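Local coordinates for ubiquitin conjugating enzyme (Agrocybe aegerita, PDB 3WE5), which probably receives activated ubiquitin from an E1 enzyme as a thioester and passes it on toward protein substrates, at residues V102-Y107 with K143-A148; V106-H111 with R152-A157; V90-T95 with G110-S115; E61-S66 with T133-L138; A72-F77 with D96-P101. One frame throughout, in Å; residues are numbered along the deposited sequence.

Interaction 1 of 5, residues V102-Y107 with K143-A148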
# COMPACT_ATOMS: atom_id res chain seq x y z
N VAL A 102 6.79 5.30 -8.97
CA VAL A 102 5.44 5.07 -8.48
C VAL A 102 5.26 3.57 -8.27
O VAL A 102 5.23 2.79 -9.23
CB VAL A 102 4.37 5.61 -9.44
CG1 VAL A 102 2.98 5.38 -8.86
CG2 VAL A 102 4.60 7.08 -9.67
N HIS A 103 5.18 3.17 -7.00
CA HIS A 103 5.23 1.77 -6.61
C HIS A 103 4.54 1.65 -5.25
O HIS A 103 4.62 2.57 -4.44
CB HIS A 103 6.70 1.32 -6.49
CG HIS A 103 6.86 -0.13 -6.18
ND1 HIS A 103 6.82 -0.62 -4.90
CD2 HIS A 103 7.06 -1.20 -6.99
CE1 HIS A 103 6.97 -1.93 -4.92
NE2 HIS A 103 7.13 -2.30 -6.18
N PRO A 104 3.84 0.53 -5.01
CA PRO A 104 3.06 0.37 -3.77
C PRO A 104 3.88 0.34 -2.48
O PRO A 104 3.30 0.46 -1.40
CB PRO A 104 2.37 -0.99 -3.95
CG PRO A 104 2.35 -1.22 -5.41
CD PRO A 104 3.61 -0.60 -5.94
N HIS A 105 5.19 0.16 -2.58
CA HIS A 105 6.04 0.19 -1.40
C HIS A 105 6.95 1.42 -1.35
O HIS A 105 7.82 1.52 -0.47
CB HIS A 105 6.86 -1.09 -1.32
CG HIS A 105 6.05 -2.29 -0.95
ND1 HIS A 105 5.96 -2.77 0.34
CD2 HIS A 105 5.24 -3.09 -1.69
CE1 HIS A 105 5.16 -3.81 0.37
NE2 HIS A 105 4.72 -4.03 -0.85
N VAL A 106 6.73 2.37 -2.26
CA VAL A 106 7.52 3.61 -2.30
C VAL A 106 6.66 4.84 -2.15
O VAL A 106 5.79 5.10 -2.96
CB VAL A 106 8.35 3.71 -3.60
CG1 VAL A 106 9.24 4.98 -3.57
CG2 VAL A 106 9.24 2.48 -3.75
N TYR A 107 6.92 5.62 -1.10
CA TYR A 107 6.16 6.83 -0.84
C TYR A 107 6.59 7.95 -1.79
O TYR A 107 7.68 7.92 -2.35
CB TYR A 107 6.31 7.24 0.63
CG TYR A 107 5.57 6.28 1.54
CD1 TYR A 107 4.19 6.37 1.66
CD2 TYR A 107 6.23 5.27 2.22
CE1 TYR A 107 3.48 5.50 2.46
CE2 TYR A 107 5.54 4.39 3.03
CZ TYR A 107 4.16 4.51 3.14
OH TYR A 107 3.45 3.64 3.93
N LYS A 143 1.60 -3.26 -11.71
CA LYS A 143 0.79 -2.06 -11.88
C LYS A 143 1.27 -0.92 -10.99
O LYS A 143 1.27 -1.03 -9.76
CB LYS A 143 -0.68 -2.36 -11.58
CG LYS A 143 -1.54 -1.11 -11.40
CD LYS A 143 -2.85 -1.48 -10.73
CE LYS A 143 -3.48 -2.69 -11.40
NZ LYS A 143 -4.74 -3.13 -10.76
N LYS A 144 1.66 0.18 -11.61
CA LYS A 144 2.17 1.35 -10.90
C LYS A 144 1.10 2.07 -10.11
O LYS A 144 0.19 2.66 -10.70
CB LYS A 144 2.79 2.33 -11.89
CG LYS A 144 3.97 1.78 -12.67
CD LYS A 144 4.51 2.84 -13.61
CE LYS A 144 4.81 4.11 -12.84
NZ LYS A 144 5.11 5.27 -13.73
N GLU A 145 1.20 2.05 -8.79
CA GLU A 145 0.32 2.84 -7.94
C GLU A 145 1.07 3.16 -6.66
O GLU A 145 1.97 2.41 -6.27
CB GLU A 145 -0.98 2.09 -7.64
CG GLU A 145 -0.83 0.84 -6.80
CD GLU A 145 -2.16 0.15 -6.56
OE1 GLU A 145 -3.16 0.56 -7.19
OE2 GLU A 145 -2.20 -0.78 -5.73
N ARG A 146 0.73 4.26 -6.01
CA ARG A 146 1.37 4.66 -4.77
C ARG A 146 0.83 3.82 -3.62
O ARG A 146 -0.20 3.15 -3.79
CB ARG A 146 1.14 6.16 -4.52
CG ARG A 146 1.93 7.04 -5.50
CD ARG A 146 1.52 8.50 -5.45
NE ARG A 146 2.38 9.34 -6.28
CZ ARG A 146 2.18 9.60 -7.57
NH1 ARG A 146 1.13 9.09 -8.21
NH2 ARG A 146 3.03 10.38 -8.23
N PRO A 147 1.53 3.81 -2.46
CA PRO A 147 1.02 3.15 -1.26
C PRO A 147 -0.34 3.70 -0.85
O PRO A 147 -0.62 4.87 -1.12
CB PRO A 147 2.03 3.55 -0.19
CG PRO A 147 3.31 3.75 -0.94
CD PRO A 147 2.90 4.33 -2.27
N ALA A 148 -1.15 2.88 -0.20
CA ALA A 148 -2.48 3.29 0.24
C ALA A 148 -2.44 4.49 1.17
O ALA A 148 -3.25 5.41 1.06
CB ALA A 148 -3.19 2.11 0.93
O HOH W 1 7.36 5.84 -11.78

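Interaction 2 of 5, residues V106-H111 with R152-A157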
# COMPACT_ATOMS: atom_id res chain seq x y z
N VAL A 106 6.73 2.37 -2.26
CA VAL A 106 7.52 3.61 -2.30
C VAL A 106 6.66 4.84 -2.15
O VAL A 106 5.79 5.10 -2.96
CB VAL A 106 8.35 3.71 -3.60
CG1 VAL A 106 9.24 4.98 -3.57
CG2 VAL A 106 9.24 2.48 -3.75
N TYR A 107 6.92 5.62 -1.10
CA TYR A 107 6.16 6.83 -0.84
C TYR A 107 6.59 7.95 -1.79
O TYR A 107 7.68 7.92 -2.35
CB TYR A 107 6.31 7.24 0.63
CG TYR A 107 5.57 6.28 1.54
CD1 TYR A 107 4.19 6.37 1.66
CD2 TYR A 107 6.23 5.27 2.22
CE1 TYR A 107 3.48 5.50 2.46
CE2 TYR A 107 5.54 4.39 3.03
CZ TYR A 107 4.16 4.51 3.14
OH TYR A 107 3.45 3.64 3.93
N SER A 108 5.73 8.94 -1.99
CA SER A 108 6.01 10.02 -2.94
C SER A 108 7.18 10.90 -2.47
O SER A 108 7.76 11.65 -3.27
CB SER A 108 4.75 10.87 -3.17
OG SER A 108 4.32 11.47 -1.96
N ASN A 109 7.51 10.83 -1.18
CA ASN A 109 8.66 11.53 -0.65
C ASN A 109 9.93 10.70 -0.77
O ASN A 109 10.98 11.10 -0.29
CB ASN A 109 8.43 11.95 0.80
CG ASN A 109 8.42 10.77 1.76
OD1 ASN A 109 8.32 9.61 1.35
ND2 ASN A 109 8.49 11.07 3.06
N GLY A 110 9.83 9.53 -1.39
CA GLY A 110 11.01 8.70 -1.64
C GLY A 110 11.29 7.64 -0.59
O GLY A 110 12.12 6.75 -0.81
N HIS A 111 10.61 7.73 0.55
CA HIS A 111 10.80 6.74 1.61
C HIS A 111 10.31 5.38 1.13
O HIS A 111 9.37 5.29 0.33
CB HIS A 111 10.04 7.14 2.87
CG HIS A 111 10.63 8.34 3.55
ND1 HIS A 111 10.27 8.71 4.83
CD2 HIS A 111 11.56 9.23 3.14
CE1 HIS A 111 10.95 9.79 5.17
NE2 HIS A 111 11.75 10.12 4.17
N ARG A 152 -1.23 10.40 3.94
CA ARG A 152 -1.18 10.37 5.40
C ARG A 152 0.26 10.31 5.88
O ARG A 152 0.69 11.13 6.71
CB ARG A 152 -1.97 9.17 5.93
CG ARG A 152 -2.08 9.10 7.45
CD ARG A 152 -3.31 8.31 7.90
NE ARG A 152 -3.12 6.87 7.83
CZ ARG A 152 -3.65 6.09 6.89
NH1 ARG A 152 -4.42 6.61 5.95
NH2 ARG A 152 -3.43 4.78 6.90
N TYR A 153 1.01 9.35 5.35
CA TYR A 153 2.41 9.18 5.73
C TYR A 153 3.26 10.42 5.44
O TYR A 153 4.02 10.87 6.29
CB TYR A 153 3.03 7.96 5.03
CG TYR A 153 4.49 7.80 5.36
CD1 TYR A 153 4.90 7.28 6.57
CD2 TYR A 153 5.47 8.19 4.45
CE1 TYR A 153 6.23 7.14 6.88
CE2 TYR A 153 6.81 8.06 4.75
CZ TYR A 153 7.18 7.54 5.97
OH TYR A 153 8.52 7.40 6.28
N VAL A 154 3.13 10.96 4.23
CA VAL A 154 4.08 11.97 3.77
C VAL A 154 3.93 13.31 4.52
O VAL A 154 4.91 14.03 4.72
CB VAL A 154 4.01 12.13 2.23
CG1 VAL A 154 4.74 13.38 1.78
CG2 VAL A 154 4.61 10.89 1.55
N ARG A 155 2.71 13.61 4.96
CA ARG A 155 2.45 14.85 5.69
C ARG A 155 3.26 14.97 6.97
O ARG A 155 3.75 16.05 7.31
CB ARG A 155 0.96 14.96 6.04
CG ARG A 155 0.06 15.35 4.89
CD ARG A 155 -1.28 15.86 5.39
NE ARG A 155 -2.15 14.78 5.84
CZ ARG A 155 -2.97 14.11 5.03
NH1 ARG A 155 -3.02 14.41 3.74
NH2 ARG A 155 -3.73 13.14 5.52
N THR A 156 3.39 13.86 7.70
CA THR A 156 4.03 13.88 9.01
C THR A 156 5.39 13.18 9.03
O THR A 156 6.01 13.02 10.08
CB THR A 156 3.10 13.21 10.06
OG1 THR A 156 3.76 13.16 11.33
CG2 THR A 156 2.74 11.81 9.62
N ALA A 157 5.87 12.78 7.85
CA ALA A 157 7.11 11.99 7.75
C ALA A 157 8.38 12.74 8.15
O ALA A 157 8.61 13.88 7.72
CB ALA A 157 7.24 11.39 6.35
O HOH W 2 8.03 14.24 3.75

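Interaction 3 of 5, residues V90-T95 with G110-S115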
# COMPACT_ATOMS: atom_id res chain seq x y z
N VAL A 90 17.57 4.32 3.76
CA VAL A 90 17.57 4.25 2.30
C VAL A 90 16.30 4.88 1.71
O VAL A 90 15.18 4.56 2.14
CB VAL A 90 17.67 2.78 1.85
CG1 VAL A 90 17.73 2.68 0.32
CG2 VAL A 90 18.90 2.12 2.44
N GLN A 91 16.45 5.77 0.74
CA GLN A 91 15.31 6.42 0.12
C GLN A 91 15.65 6.83 -1.31
O GLN A 91 16.82 7.09 -1.65
CB GLN A 91 14.88 7.64 0.95
CG GLN A 91 15.94 8.73 1.01
CD GLN A 91 15.87 9.52 2.31
OE1 GLN A 91 16.55 9.20 3.28
NE2 GLN A 91 15.05 10.56 2.32
N PHE A 92 14.63 6.86 -2.16
CA PHE A 92 14.78 7.45 -3.48
C PHE A 92 14.83 8.95 -3.29
O PHE A 92 14.11 9.51 -2.44
CB PHE A 92 13.64 7.02 -4.41
CG PHE A 92 13.72 5.58 -4.85
CD1 PHE A 92 14.60 5.20 -5.86
CD2 PHE A 92 12.97 4.60 -4.22
CE1 PHE A 92 14.71 3.85 -6.27
CE2 PHE A 92 13.05 3.25 -4.63
CZ PHE A 92 13.92 2.87 -5.65
N VAL A 93 15.69 9.59 -4.08
CA VAL A 93 15.87 11.04 -4.05
C VAL A 93 14.76 11.75 -4.83
O VAL A 93 14.39 11.36 -5.95
CB VAL A 93 17.26 11.43 -4.58
CG1 VAL A 93 17.41 12.96 -4.68
CG2 VAL A 93 18.32 10.87 -3.67
N VAL A 94 14.19 12.78 -4.21
CA VAL A 94 13.11 13.51 -4.86
C VAL A 94 13.40 14.99 -4.95
O VAL A 94 12.48 15.81 -5.12
CB VAL A 94 11.74 13.25 -4.19
CG1 VAL A 94 11.34 11.80 -4.35
CG2 VAL A 94 11.78 13.65 -2.70
N THR A 95 14.68 15.35 -4.83
CA THR A 95 15.10 16.74 -4.97
C THR A 95 15.41 17.07 -6.42
O THR A 95 15.62 16.19 -7.25
CB THR A 95 16.35 17.05 -4.12
OG1 THR A 95 17.38 16.10 -4.41
CG2 THR A 95 16.02 16.99 -2.64
N GLY A 110 9.83 9.53 -1.39
CA GLY A 110 11.01 8.70 -1.64
C GLY A 110 11.29 7.64 -0.59
O GLY A 110 12.12 6.75 -0.81
N HIS A 111 10.61 7.73 0.55
CA HIS A 111 10.80 6.74 1.61
C HIS A 111 10.31 5.38 1.13
O HIS A 111 9.37 5.29 0.33
CB HIS A 111 10.04 7.14 2.87
CG HIS A 111 10.63 8.34 3.55
ND1 HIS A 111 10.27 8.71 4.83
CD2 HIS A 111 11.56 9.23 3.14
CE1 HIS A 111 10.95 9.79 5.17
NE2 HIS A 111 11.75 10.12 4.17
N ILE A 112 10.94 4.32 1.62
CA ILE A 112 10.67 2.98 1.11
C ILE A 112 10.19 2.05 2.21
O ILE A 112 10.81 1.99 3.28
CB ILE A 112 11.95 2.38 0.50
CG1 ILE A 112 12.47 3.24 -0.66
CG2 ILE A 112 11.71 0.92 0.06
CD1 ILE A 112 13.93 2.97 -1.03
N CYS A 113 9.11 1.33 1.97
CA CYS A 113 8.70 0.25 2.88
C CYS A 113 9.19 -1.10 2.35
O CYS A 113 8.61 -1.68 1.43
CB CYS A 113 7.18 0.24 3.05
SG CYS A 113 6.59 -0.92 4.31
N ALA A 114 10.27 -1.62 2.92
CA ALA A 114 10.80 -2.91 2.48
C ALA A 114 11.41 -3.58 3.68
O ALA A 114 12.05 -2.93 4.50
CB ALA A 114 11.84 -2.72 1.40
N SER A 115 11.18 -4.89 3.81
CA SER A 115 11.65 -5.64 4.97
C SER A 115 13.17 -5.64 5.16
O SER A 115 13.65 -5.64 6.30
CB SER A 115 11.09 -7.07 4.95
OG SER A 115 11.38 -7.73 3.72
O HOH W 3 12.94 4.70 3.51

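Interaction 4 of 5, residues E61-S66 with T133-L138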
# COMPACT_ATOMS: atom_id res chain seq x y z
N GLU A 61 18.35 1.22 -12.42
CA GLU A 61 17.48 1.01 -13.59
C GLU A 61 16.99 -0.42 -13.53
O GLU A 61 17.77 -1.33 -13.29
CB GLU A 61 18.24 1.23 -14.89
CG GLU A 61 17.38 0.94 -16.12
CD GLU A 61 17.99 1.44 -17.40
OE1 GLU A 61 18.97 2.21 -17.34
OE2 GLU A 61 17.47 1.05 -18.48
N VAL A 62 15.70 -0.61 -13.75
CA VAL A 62 15.12 -1.94 -13.72
C VAL A 62 15.25 -2.49 -15.13
O VAL A 62 14.87 -1.81 -16.10
CB VAL A 62 13.65 -1.90 -13.34
CG1 VAL A 62 13.07 -3.32 -13.26
CG2 VAL A 62 13.45 -1.18 -11.99
N MET A 63 15.79 -3.70 -15.24
CA MET A 63 16.05 -4.32 -16.54
C MET A 63 14.92 -5.28 -16.86
O MET A 63 14.00 -5.48 -16.05
CB MET A 63 17.36 -5.09 -16.53
CG MET A 63 18.59 -4.26 -16.08
SD MET A 63 18.80 -2.76 -17.04
CE MET A 63 19.25 -3.43 -18.65
N GLY A 64 14.99 -5.90 -18.03
CA GLY A 64 13.93 -6.79 -18.45
C GLY A 64 12.63 -6.06 -18.70
O GLY A 64 12.59 -4.84 -18.95
N ASN A 65 11.54 -6.82 -18.67
CA ASN A 65 10.22 -6.24 -18.83
C ASN A 65 9.68 -5.76 -17.50
O ASN A 65 9.57 -6.53 -16.55
CB ASN A 65 9.27 -7.26 -19.47
CG ASN A 65 9.61 -7.52 -20.93
OD1 ASN A 65 9.53 -6.62 -21.76
ND2 ASN A 65 9.96 -8.77 -21.25
N SER A 66 9.35 -4.48 -17.43
CA SER A 66 8.82 -3.91 -16.20
C SER A 66 8.03 -2.65 -16.48
O SER A 66 7.96 -2.16 -17.62
CB SER A 66 9.97 -3.56 -15.24
OG SER A 66 10.56 -2.33 -15.62
N THR A 133 17.94 -5.97 -4.26
CA THR A 133 16.60 -6.24 -3.71
C THR A 133 15.57 -5.20 -4.11
O THR A 133 14.44 -5.54 -4.47
CB THR A 133 16.66 -6.36 -2.15
OG1 THR A 133 17.57 -7.41 -1.79
CG2 THR A 133 15.29 -6.67 -1.56
N LEU A 134 15.92 -3.92 -4.05
CA LEU A 134 14.98 -2.88 -4.41
C LEU A 134 14.73 -2.86 -5.93
O LEU A 134 13.60 -2.58 -6.37
CB LEU A 134 15.48 -1.50 -3.94
CG LEU A 134 15.58 -1.36 -2.42
CD1 LEU A 134 16.15 0.00 -2.05
CD2 LEU A 134 14.21 -1.54 -1.75
N GLN A 135 15.76 -3.17 -6.71
CA GLN A 135 15.60 -3.28 -8.16
C GLN A 135 14.59 -4.38 -8.49
O GLN A 135 13.72 -4.19 -9.34
CB GLN A 135 16.95 -3.61 -8.78
CG GLN A 135 17.01 -3.58 -10.33
CD GLN A 135 18.35 -4.07 -10.80
OE1 GLN A 135 18.89 -5.05 -10.26
NE2 GLN A 135 18.93 -3.39 -11.79
N SER A 136 14.71 -5.51 -7.80
CA SER A 136 13.81 -6.66 -7.96
C SER A 136 12.39 -6.37 -7.48
O SER A 136 11.41 -6.87 -8.05
CB SER A 136 14.36 -7.87 -7.20
OG SER A 136 15.57 -8.32 -7.76
N MET A 137 12.27 -5.58 -6.41
CA MET A 137 10.97 -5.16 -5.93
C MET A 137 10.26 -4.31 -6.98
O MET A 137 9.06 -4.47 -7.21
CB MET A 137 11.13 -4.36 -4.63
CG MET A 137 9.86 -3.67 -4.13
SD MET A 137 10.23 -2.38 -2.92
CE MET A 137 10.62 -1.01 -4.00
N LEU A 138 11.01 -3.42 -7.63
CA LEU A 138 10.43 -2.61 -8.69
C LEU A 138 10.05 -3.53 -9.86
O LEU A 138 8.98 -3.38 -10.46
CB LEU A 138 11.40 -1.51 -9.12
CG LEU A 138 11.69 -0.34 -8.16
CD1 LEU A 138 12.70 0.62 -8.77
CD2 LEU A 138 10.44 0.42 -7.84

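Interaction 5 of 5, residues A72-F77 with D96-P101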
# COMPACT_ATOMS: atom_id res chain seq x y z
N ALA A 72 15.90 5.73 -14.94
CA ALA A 72 16.92 5.60 -13.90
C ALA A 72 16.52 6.44 -12.69
O ALA A 72 16.25 7.64 -12.81
CB ALA A 72 18.28 6.03 -14.41
N TYR A 73 16.47 5.81 -11.52
CA TYR A 73 16.08 6.51 -10.31
C TYR A 73 17.29 6.65 -9.43
O TYR A 73 18.15 5.80 -9.43
CB TYR A 73 15.00 5.73 -9.56
CG TYR A 73 13.76 5.60 -10.39
CD1 TYR A 73 12.81 6.61 -10.37
CD2 TYR A 73 13.55 4.49 -11.21
CE1 TYR A 73 11.69 6.53 -11.13
CE2 TYR A 73 12.40 4.41 -11.99
CZ TYR A 73 11.48 5.43 -11.94
OH TYR A 73 10.31 5.41 -12.68
N THR A 74 17.34 7.73 -8.65
CA THR A 74 18.48 7.93 -7.77
C THR A 74 18.11 7.43 -6.38
O THR A 74 17.07 7.81 -5.83
CB THR A 74 18.85 9.42 -7.74
OG1 THR A 74 19.30 9.80 -9.05
CG2 THR A 74 19.96 9.69 -6.75
N LEU A 75 18.98 6.59 -5.83
CA LEU A 75 18.77 5.94 -4.53
C LEU A 75 19.88 6.39 -3.58
O LEU A 75 21.06 6.30 -3.90
CB LEU A 75 18.82 4.42 -4.70
CG LEU A 75 18.50 3.53 -3.49
CD1 LEU A 75 17.04 3.74 -3.05
CD2 LEU A 75 18.75 2.04 -3.82
N GLN A 76 19.47 6.88 -2.40
CA GLN A 76 20.42 7.40 -1.41
C GLN A 76 20.50 6.46 -0.22
O GLN A 76 19.48 5.95 0.23
CB GLN A 76 19.91 8.77 -0.96
CG GLN A 76 20.73 9.48 0.13
CD GLN A 76 20.01 10.76 0.55
OE1 GLN A 76 20.09 11.76 -0.14
NE2 GLN A 76 19.25 10.70 1.63
N PHE A 77 21.73 6.19 0.21
CA PHE A 77 22.01 5.45 1.45
C PHE A 77 22.61 6.41 2.45
O PHE A 77 23.57 7.11 2.12
CB PHE A 77 23.03 4.36 1.18
CG PHE A 77 22.48 3.20 0.42
CD1 PHE A 77 22.21 3.32 -0.92
CD2 PHE A 77 22.22 1.99 1.06
CE1 PHE A 77 21.66 2.23 -1.63
CE2 PHE A 77 21.70 0.94 0.39
CZ PHE A 77 21.40 1.05 -0.96
N ASP A 96 15.42 18.37 -6.73
CA ASP A 96 15.87 18.84 -8.04
C ASP A 96 15.13 18.22 -9.22
O ASP A 96 15.75 17.86 -10.22
CB ASP A 96 17.37 18.60 -8.20
CG ASP A 96 18.17 19.14 -7.05
OD1 ASP A 96 18.19 20.37 -6.88
OD2 ASP A 96 18.78 18.33 -6.31
N GLY A 97 13.81 18.10 -9.10
CA GLY A 97 13.02 17.58 -10.21
C GLY A 97 12.98 16.07 -10.30
O GLY A 97 12.28 15.51 -11.14
N LYS A 98 13.74 15.40 -9.43
CA LYS A 98 13.72 13.94 -9.41
C LYS A 98 12.42 13.46 -8.79
O LYS A 98 11.88 14.09 -7.88
CB LYS A 98 14.90 13.39 -8.61
CG LYS A 98 16.22 13.52 -9.34
CD LYS A 98 17.32 12.83 -8.57
CE LYS A 98 18.63 12.92 -9.31
NZ LYS A 98 19.00 14.34 -9.55
N GLU A 99 11.92 12.34 -9.29
CA GLU A 99 10.70 11.78 -8.74
C GLU A 99 10.94 10.35 -8.30
O GLU A 99 11.76 9.65 -8.88
CB GLU A 99 9.56 11.86 -9.76
CG GLU A 99 9.31 13.29 -10.28
CD GLU A 99 7.95 13.45 -10.96
OE1 GLU A 99 6.92 13.19 -10.31
OE2 GLU A 99 7.93 13.86 -12.14
N ALA A 100 10.22 9.92 -7.26
CA ALA A 100 10.34 8.53 -6.81
C ALA A 100 9.60 7.64 -7.79
O ALA A 100 8.64 8.08 -8.44
CB ALA A 100 9.75 8.36 -5.40
N PRO A 101 10.03 6.38 -7.90
CA PRO A 101 9.22 5.49 -8.73
C PRO A 101 7.82 5.37 -8.13
O PRO A 101 7.69 5.35 -6.90
CB PRO A 101 9.96 4.15 -8.64
CG PRO A 101 10.83 4.27 -7.41
CD PRO A 101 11.19 5.70 -7.30

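Interaction 1 of 5, residues V102-Y107 with K143-A148
Val102 lies against Lys144, Glu145 and Arg146 where the His103-Pro104-His105 loop, standing in the place of the His-Pro-Asn motif of most E2 enzymes, packs on the extended segment 143-148. Followed outward, Val102 meets the other segment with each atom. Its CB lies 3.7 Å from CE of Lys144, whose chain bends at chi3 (53°). Val102 CG1 rests 3.7 Å from the backbone C of Glu145. Val102 CG2 comes over one face of the Arg146 guanidinium, 3.9 Å from NH2. A branched apolar residue suits a place that must cover both backbone and the stems of long polar chains.

The loop closes as a type I turn from His103 to Val106, with Val106 N hydrogen-bonded to His103 O. Pro147, having no N-H to satisfy, fits among the turn's carbonyls: its CD is only 3.1 Å from Val106 O. CG of the same ring sits above a face of Tyr107, 4.0 Å from the ring centroid, in a CH-pi contact. Beyond the contact, His103 NE2 is hydrogen-bonded to Met137 O of helix 127-140. At the outer end one water accepts from Val102 N at 2.9 Å and from Lys144 NZ at 3.0 Å.

Interaction 2 of 5, residues V106-H111 with R152-A157
A type I turn from Tyr107 to Gly110 meets helix 150-156 through an aromatic cluster of Tyr107, His111 and Tyr153. The two tyrosine rings stack face to face, their centroids 4.2 Å apart and their planes inclined by 29°, with CD2 of Tyr153 over the rim of the Tyr107 ring. Tyr153 reaches across because its CG stands anti to the backbone N (chi1 177°), and its hydroxyl then meets the edge of the imidazole. There His111 ND1 and Tyr153 OH are 2.6 Å apart in an almost straight hydrogen bond, lying in the plane of both rings. Were an alanine at Tyr107 instead, Tyr153 would probably lose the ring covering one of its faces, and Asp149 and Arg152 of the second subunit the hydroxyl hydrogen-bonded to them.

This is the last helix of the modelled chain, so the stack ties the tail of the E2 fold to the loop following the sheet. Asn109 shapes that loop: OD1 accepts from His111 N at 3.1 Å, closing an Asx turn, although the donor sits well above the carbonyl plane. Its ND2 lies over the centre of the imidazole and 3.5 Å from CB of Ala157, a residue small enough to fit beside both the amide and the ring of Tyr153. A water joins Asn109 ND2 to Val154 O, while CG2 of Val154 packs 3.6 Å from OG of Ser108.

Interaction 3 of 5, residues V90-T95 with G110-S115
Ile112, Gly110 and Phe92 account for most of the surface buried where the end of strand 89-92 runs beside the loop at 110-115. In this E2 fold the loop leads on to Cys113, probably the ubiquitin-accepting cysteine. Gly110 makes the close backbone approach possible. Its O accepts from Phe92 N at 2.9 Å, and its CA comes 3.3 Å from Phe92 O in a CA-H...O contact. A CB on Gly110 would fall only 2.0 Å from that same Phe92 O, and phi of 94° would also press it on the preceding carbonyl, so glycine suits the place.

Ile112 supplies the apolar half. With CG1 anti to the carbonyl carbon (chi1 -60°), its CD1 reaches 3.7 Å from CD2 of Phe92, the two side chains crossing at about a right angle, and also lies 4.0 Å from CG1 of Val90. Farther along, a water bridges the backbones, donating to Val90 O at 2.6 Å and accepting from Ile112 N.

Strand 89-92 is the last of the sheet and hydrogen-bonds to strand 72-78 through Gln91 and, just past its end, Val93, while helix 127-140 packs on the apolar group, Leu134 on Val90 and Ile112, Leu138 on Phe92.

Interaction 4 of 5, residues E61-S66 with T133-L138
Val62 and Gln135 bring the two backbones nearest, their CA atoms 5.7 Å apart, where the chain leaving strand 55-61 passes beside helix 127-140. The helical segment keeps regular i to i+4 bonds, such as Met137 N to Thr133 O, and the link to the loop is made by a side chain. Gln135 provides it. Its CG is anti to the backbone N (chi1 -172°) and the chain continues extended, carrying NE2 to 2.8 Å from Glu61 O. The bond is nearly straight (167°), and the carbonyl oxygen lies in the plane of the amide. The same NE2 also donates to Val43 O, so glutamine suits the place by offering two N-H groups on a long, flexible arm.

Beside this polar link Val62 makes the apolar one. Its CG2 sits 3.5 Å from CB of Leu138 and 3.8 Å from CD1 of the same leucine. A short valine suits the close approach, its branch placing CG2 on Leu138.

In the E2 fold this helix packs beside the antiparallel sheet; the contact docks on it the end of strand 55-61, whose Glu61 backbone also bonds to Gly44, while Leu134 and Leu138 of the helix turn toward strand 89-92.

Interaction 5 of 5, residues A72-F77 with D96-P101
Tyr73 and Pro101 form the close-packed half of a contact between an inner strand of the antiparallel E2 sheet, 72-78, and the loop that follows strand 89-92. The tyrosine and proline side chains run past each other in opposite directions. CB of Pro101 lies over one face of the aromatic ring, 3.9 Å from the centroid and 15° off the normal, a CH-pi contact, and Pro101 CD touches Tyr73 CD1 at 3.6 Å. The compact proline ring lays its C-H groups against the aromatic face. Glu99 O comes to the edge of the tyrosine, in its plane, 3.5 Å from CD1. Swapping in a serine at Tyr73 would probably uncover this side of Pro101 and deprive Glu71 of the phenol that hydrogen-bonds to its OE1. Pro101 is buried, packing also on Phe92 of the neighbouring strand.

One residue on, the contact opens toward solvent. Thr74 meets Lys98, an exposed residue whose aliphatic chain, not its ammonium group, does the touching. Lysine is at home here because its methylene groups can cover the strand while the charge stays outside, and the bend at chi4 (59°) turns NZ away from the threonine. CB of Thr74 is 3.8 Å from CD of Lys98, and the nearest approach is Thr74 OG1 to Lys98 CE, 3.2 Å.

Interaction 3 lies nearest the centre of the chain and interaction 5 is a surface contact, yet both bear on the neighbouring strands 72-78 and 89-92; Phe92 of the one packs on Pro101 of the other. Interaction 4 brings helix 127-140 to the end of strand 55-61 with a hydrogen bond from a side-chain amide, whereas interaction 3 relies on a backbone bond and apolar groups. Interactions 1 and 2 share Val106 and Tyr107, lie farther out and both touch the second subunit; interaction 1 rests on prolines and interaction 2 on an aromatic cluster. Interaction 2 passes Gly110 and His111 on to interaction 3, and His103 NE2 joins interaction 1 to Met137 of interaction 4.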